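Local coordinates for protein taurocyamine kinase (Schistosoma mansoni, PDB 4WOD) that catalyses the reversible transfer of phosphate between ATP and taurocyamine, a magnesium-dependent reaction of a duplicated guanidino kinase, at residues 257-260 and 261-264; 328-331 and 332-335. The protein carries 4 engineered substitutions. All blocks are in the same frame, centred on the assembly; numbering follows the deposited sequence.

In the fold
Both contacts are local and lie within the first approximate repeat, in the range of its C-terminal catalytic domain, with centres about 14 Å apart. Contact 1 is a small two-stranded hairpin, separate from the eight-stranded antiparallel sheet; contact 2 is the start of helix 331-355, reached by a loop after strand 318-323. Each is partly buried: Leu262 and Gly263 in the first and Glu331, Ala334 and Val335 in the second lie inside, while Asp260 and Asp333 are exposed. Ring packing and a doubly used amide oxygen mark contact 1, whereas reciprocal side-chain-to-backbone bonds mark contact 2. The two meet where Phe264 CE2 packs 3.7 Å from Glu331 OE2.

Contact 1: residues 257-260 and 261-264; sequences AFND and RLGF
Asn259 turns its side-chain oxygen back over the hairpin turn, where OD1 accepts from two consecutive backbone amides. Leu262 N meets Asn259 OD1 at 2.9 Å in a nearly straight bond (170° at the hydrogen). Arg261 N reaches the same Asn259 OD1 in a more bent one. Both donors are tilted somewhat from the amide plane. With chi1 at 75°, CG sits between the backbone N and the carbonyl carbon of Asn259, which brings OD1 round to the turn.

The same residue pairs through its backbone with Gly263: Gly263 N donates to Asn259 O at 2.7 Å, and Asn259 N donates to Gly263 O at 3.0 Å. Leu262 and Gly263 both face Asn259, a classic beta bulge in this antiparallel ladder. Beyond it, Phe258 and Phe264 form a non-hydrogen-bonded pair with their side chains on one face. Their rings make a T-shaped stack, centroids 4.9 Å apart and planes at 79°: the CD1 edge of Phe258 stands over the centre of the Phe264 ring. Gly263 CA lies against a face of the Phe258 ring, 3.8 Å from its centroid, in a CH-pi contact. Phe258 reaches both because its CG is anti to the backbone N, carrying the ring across the neighbouring strand.

Outside the hairpin, Arg126 makes a cation-pi contact with Phe264, while Asp260 OD1 forms a salt bridge with Lys96 and Arg261 NH1 one with Asp78. The chemistry thus divides the hairpin in two: at the turn, a neutral amide oxygen satisfies two successive N-H groups and fixes the rotation of the Asn259 side chain, while along the strands the Phe258 ring packs on the backbone of Gly263, whose positive phi is one that glycine adopts readily.

Contact 2: residues 328-331 and 332-335; sequences GLTE and LDAV
Thr330 and Asp333 exchange side-chain-to-backbone hydrogen bonds at the first turn of helix 331-355. Thr330 OG1 accepts from Asp333 N at 3.0 Å in an almost straight bond (170°). In return, Asp333 OD2 takes Thr330 N at 3.0 Å, the amide approaching from above the carboxylate plane. The Thr330 torsion, chi1 66°, places OG1 between the backbone N and the carbonyl carbon, turned to the helix amides, and leaves CG2 beside the backbone N.

Backbone bonds carry the pattern onward. Ala334 N donates to Thr330 O at 2.9 Å and Val335 N to Glu331 O at 2.9 Å, the opening i to i+4 links of the helix.

Apolar contact comes from Leu329, just before the cap. Leu329 CB lies 3.5 Å from Asp333 CB, the two side chains running past each other in opposite directions. The CD1 branch of Leu329 reaches Ala334 CB at 3.8 Å. The aliphatic part of Asp333 is therefore packed against leucine while its carboxylate holds the cap.

The buried Glu331 carboxylate is satisfied by neutral partners, OE1 by Asn98 N and OE2 by Ser97 OG. The negative charge of the Asp333 carboxylate is probably stabilised by its place at the N-terminal end of the helix. Val335 packs on Leu236 and Tyr240 of helix 236-251, close to Ala278 and Val122, positions predicted to bind ATP. The reciprocal pair, with Thr330 as N-cap and Asp333 three residues on, is a capping box, here starting the long helix 331-355.

Contact 1: residues 257-260 and 261-264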
loop_
_atom_site.group_PDB
_atom_site.type_symbol
_atom_site.label_atom_id
_atom_site.label_comp_id
_atom_site.label_asym_id
_atom_site.label_seq_id
_atom_site.Cartn_x
_atom_site.Cartn_y
_atom_site.Cartn_z
ATOM N N ALA A 257 -20.083 29.241 -7.837
ATOM C CA ALA A 257 -20.519 28.229 -8.795
ATOM C C ALA A 257 -20.720 26.876 -8.127
ATOM O O ALA A 257 -19.793 26.336 -7.524
ATOM C CB ALA A 257 -19.503 28.106 -9.935
ATOM N N PHE A 258 -21.933 26.336 -8.240
ATOM C CA PHE A 258 -22.287 25.056 -7.640
ATOM C C PHE A 258 -23.303 24.350 -8.524
ATOM O O PHE A 258 -24.228 24.979 -9.003
ATOM C CB PHE A 258 -22.849 25.283 -6.221
ATOM C CG PHE A 258 -23.297 24.021 -5.497
ATOM C CD1 PHE A 258 -22.555 23.518 -4.421
ATOM C CD2 PHE A 258 -24.483 23.380 -5.832
ATOM C CE1 PHE A 258 -22.979 22.371 -3.727
ATOM C CE2 PHE A 258 -24.901 22.228 -5.154
ATOM C CZ PHE A 258 -24.154 21.726 -4.101
ATOM N N ASN A 259 -23.151 23.049 -8.746
ATOM C CA ASN A 259 -24.272 22.292 -9.310
ATOM C C ASN A 259 -24.443 20.954 -8.592
ATOM O O ASN A 259 -23.523 20.467 -7.911
ATOM C CB ASN A 259 -24.132 22.115 -10.843
ATOM C CG ASN A 259 -23.081 21.077 -11.270
ATOM O OD1 ASN A 259 -22.992 19.983 -10.718
ATOM N ND2 ASN A 259 -22.327 21.407 -12.324
ATOM N N ASP A 260 -25.627 20.367 -8.741
ATOM C CA ASP A 260 -26.029 19.266 -7.887
ATOM C C ASP A 260 -25.357 17.950 -8.254
ATOM O O ASP A 260 -25.608 16.936 -7.623
ATOM C CB ASP A 260 -27.556 19.099 -7.909
ATOM C CG ASP A 260 -28.283 20.326 -7.368
ATOM O OD1 ASP A 260 -28.391 20.449 -6.124
ATOM O OD2 ASP A 260 -28.730 21.168 -8.184
ATOM N N ARG A 261 -24.487 17.979 -9.252
ATOM C CA ARG A 261 -23.681 16.820 -9.601
ATOM C C ARG A 261 -22.265 16.895 -8.992
ATOM O O ARG A 261 -21.812 15.951 -8.334
ATOM C CB ARG A 261 -23.622 16.709 -11.120
ATOM C CG ARG A 261 -22.970 15.473 -11.675
ATOM C CD ARG A 261 -23.267 15.418 -13.173
ATOM N NE ARG A 261 -22.863 16.651 -13.844
ATOM C CZ ARG A 261 -21.640 16.835 -14.311
ATOM N NH1 ARG A 261 -20.771 15.856 -14.172
ATOM N NH2 ARG A 261 -21.288 17.969 -14.915
ATOM N N LEU A 262 -21.574 18.021 -9.186
ATOM C CA LEU A 262 -20.199 18.155 -8.715
ATOM C C LEU A 262 -20.061 18.989 -7.453
ATOM O O LEU A 262 -18.954 19.161 -6.947
ATOM C CB LEU A 262 -19.313 18.775 -9.812
ATOM C CG LEU A 262 -19.392 18.019 -11.149
ATOM C CD1 LEU A 262 -18.549 18.687 -12.214
ATOM C CD2 LEU A 262 -18.975 16.571 -10.966
ATOM N N GLY A 263 -21.158 19.544 -6.958
ATOM C CA GLY A 263 -21.039 20.492 -5.865
ATOM C C GLY A 263 -20.346 21.785 -6.289
ATOM O O GLY A 263 -20.640 22.320 -7.361
ATOM N N PHE A 264 -19.449 22.301 -5.441
ATOM C CA PHE A 264 -18.712 23.533 -5.751
ATOM C C PHE A 264 -17.632 23.260 -6.797
ATOM O O PHE A 264 -16.773 22.375 -6.637
ATOM C CB PHE A 264 -18.077 24.133 -4.504
ATOM C CG PHE A 264 -19.066 24.721 -3.542
ATOM C CD1 PHE A 264 -19.703 25.921 -3.841
ATOM C CD2 PHE A 264 -19.365 24.076 -2.361
ATOM C CE1 PHE A 264 -20.615 26.477 -2.960
ATOM C CE2 PHE A 264 -20.280 24.625 -1.461
ATOM C CZ PHE A 264 -20.890 25.830 -1.760
#

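Contact 2: residues 328-331 and 332-335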
loop_
_atom_site.group_PDB
_atom_site.type_symbol
_atom_site.label_atom_id
_atom_site.label_comp_id
_atom_site.label_asym_id
_atom_site.label_seq_id
_atom_site.Cartn_x
_atom_site.Cartn_y
_atom_site.Cartn_z
ATOM N N GLY A 328 -19.623 14.080 -2.713
ATOM C CA GLY A 328 -20.674 13.130 -2.385
ATOM C C GLY A 328 -21.080 13.072 -0.928
ATOM O O GLY A 328 -21.754 12.133 -0.516
ATOM N N LEU A 329 -20.658 14.066 -0.152
ATOM C CA LEU A 329 -21.060 14.203 1.251
ATOM C C LEU A 329 -21.109 15.681 1.599
ATOM O O LEU A 329 -20.623 16.515 0.838
ATOM C CB LEU A 329 -20.111 13.472 2.233
ATOM C CG LEU A 329 -18.583 13.485 2.114
ATOM C CD1 LEU A 329 -17.967 14.856 1.898
ATOM C CD2 LEU A 329 -17.956 12.882 3.365
ATOM N N THR A 330 -21.702 16.015 2.742
ATOM C CA THR A 330 -21.708 17.404 3.187
ATOM C C THR A 330 -20.407 17.789 3.885
ATOM O O THR A 330 -19.573 16.932 4.219
ATOM C CB THR A 330 -22.858 17.693 4.160
ATOM O OG1 THR A 330 -22.627 16.955 5.362
ATOM C CG2 THR A 330 -24.179 17.304 3.560
ATOM N N GLU A 331 -20.258 19.085 4.135
ATOM C CA GLU A 331 -19.112 19.607 4.859
ATOM C C GLU A 331 -19.059 18.997 6.259
ATOM O O GLU A 331 -17.991 18.611 6.743
ATOM C CB GLU A 331 -19.177 21.142 4.936
ATOM C CG GLU A 331 -18.990 21.853 3.592
ATOM C CD GLU A 331 -20.275 21.989 2.759
ATOM O OE1 GLU A 331 -21.306 21.299 3.031
ATOM O OE2 GLU A 331 -20.242 22.804 1.815
ATOM N N LEU A 332 -20.229 18.896 6.884
ATOM C CA LEU A 332 -20.345 18.284 8.193
ATOM C C LEU A 332 -19.914 16.816 8.125
ATOM O O LEU A 332 -19.130 16.381 8.960
ATOM C CB LEU A 332 -21.775 18.399 8.721
ATOM C CG LEU A 332 -21.977 17.817 10.125
ATOM C CD1 LEU A 332 -21.008 18.439 11.135
ATOM C CD2 LEU A 332 -23.413 18.032 10.562
ATOM N N ASP A 333 -20.393 16.070 7.123
ATOM C CA ASP A 333 -19.936 14.694 6.928
ATOM C C ASP A 333 -18.419 14.625 6.812
ATOM O O ASP A 333 -17.795 13.739 7.412
ATOM C CB ASP A 333 -20.544 14.046 5.672
ATOM C CG ASP A 333 -22.052 13.919 5.722
ATOM O OD1 ASP A 333 -22.653 13.867 6.815
ATOM O OD2 ASP A 333 -22.647 13.865 4.635
ATOM N N ALA A 334 -17.828 15.545 6.037
ATOM C CA ALA A 334 -16.381 15.538 5.783
ATOM C C ALA A 334 -15.545 15.855 7.031
ATOM O O ALA A 334 -14.564 15.164 7.310
ATOM C CB ALA A 334 -16.016 16.522 4.665
ATOM N N VAL A 335 -15.911 16.890 7.782
ATOM C CA VAL A 335 -15.129 17.202 8.968
ATOM C C VAL A 335 -15.349 16.115 10.046
ATOM O O VAL A 335 -14.445 15.821 10.833
ATOM C CB VAL A 335 -15.449 18.636 9.511
ATOM C CG1 VAL A 335 -16.828 18.692 10.144
ATOM C CG2 VAL A 335 -14.407 19.073 10.503
#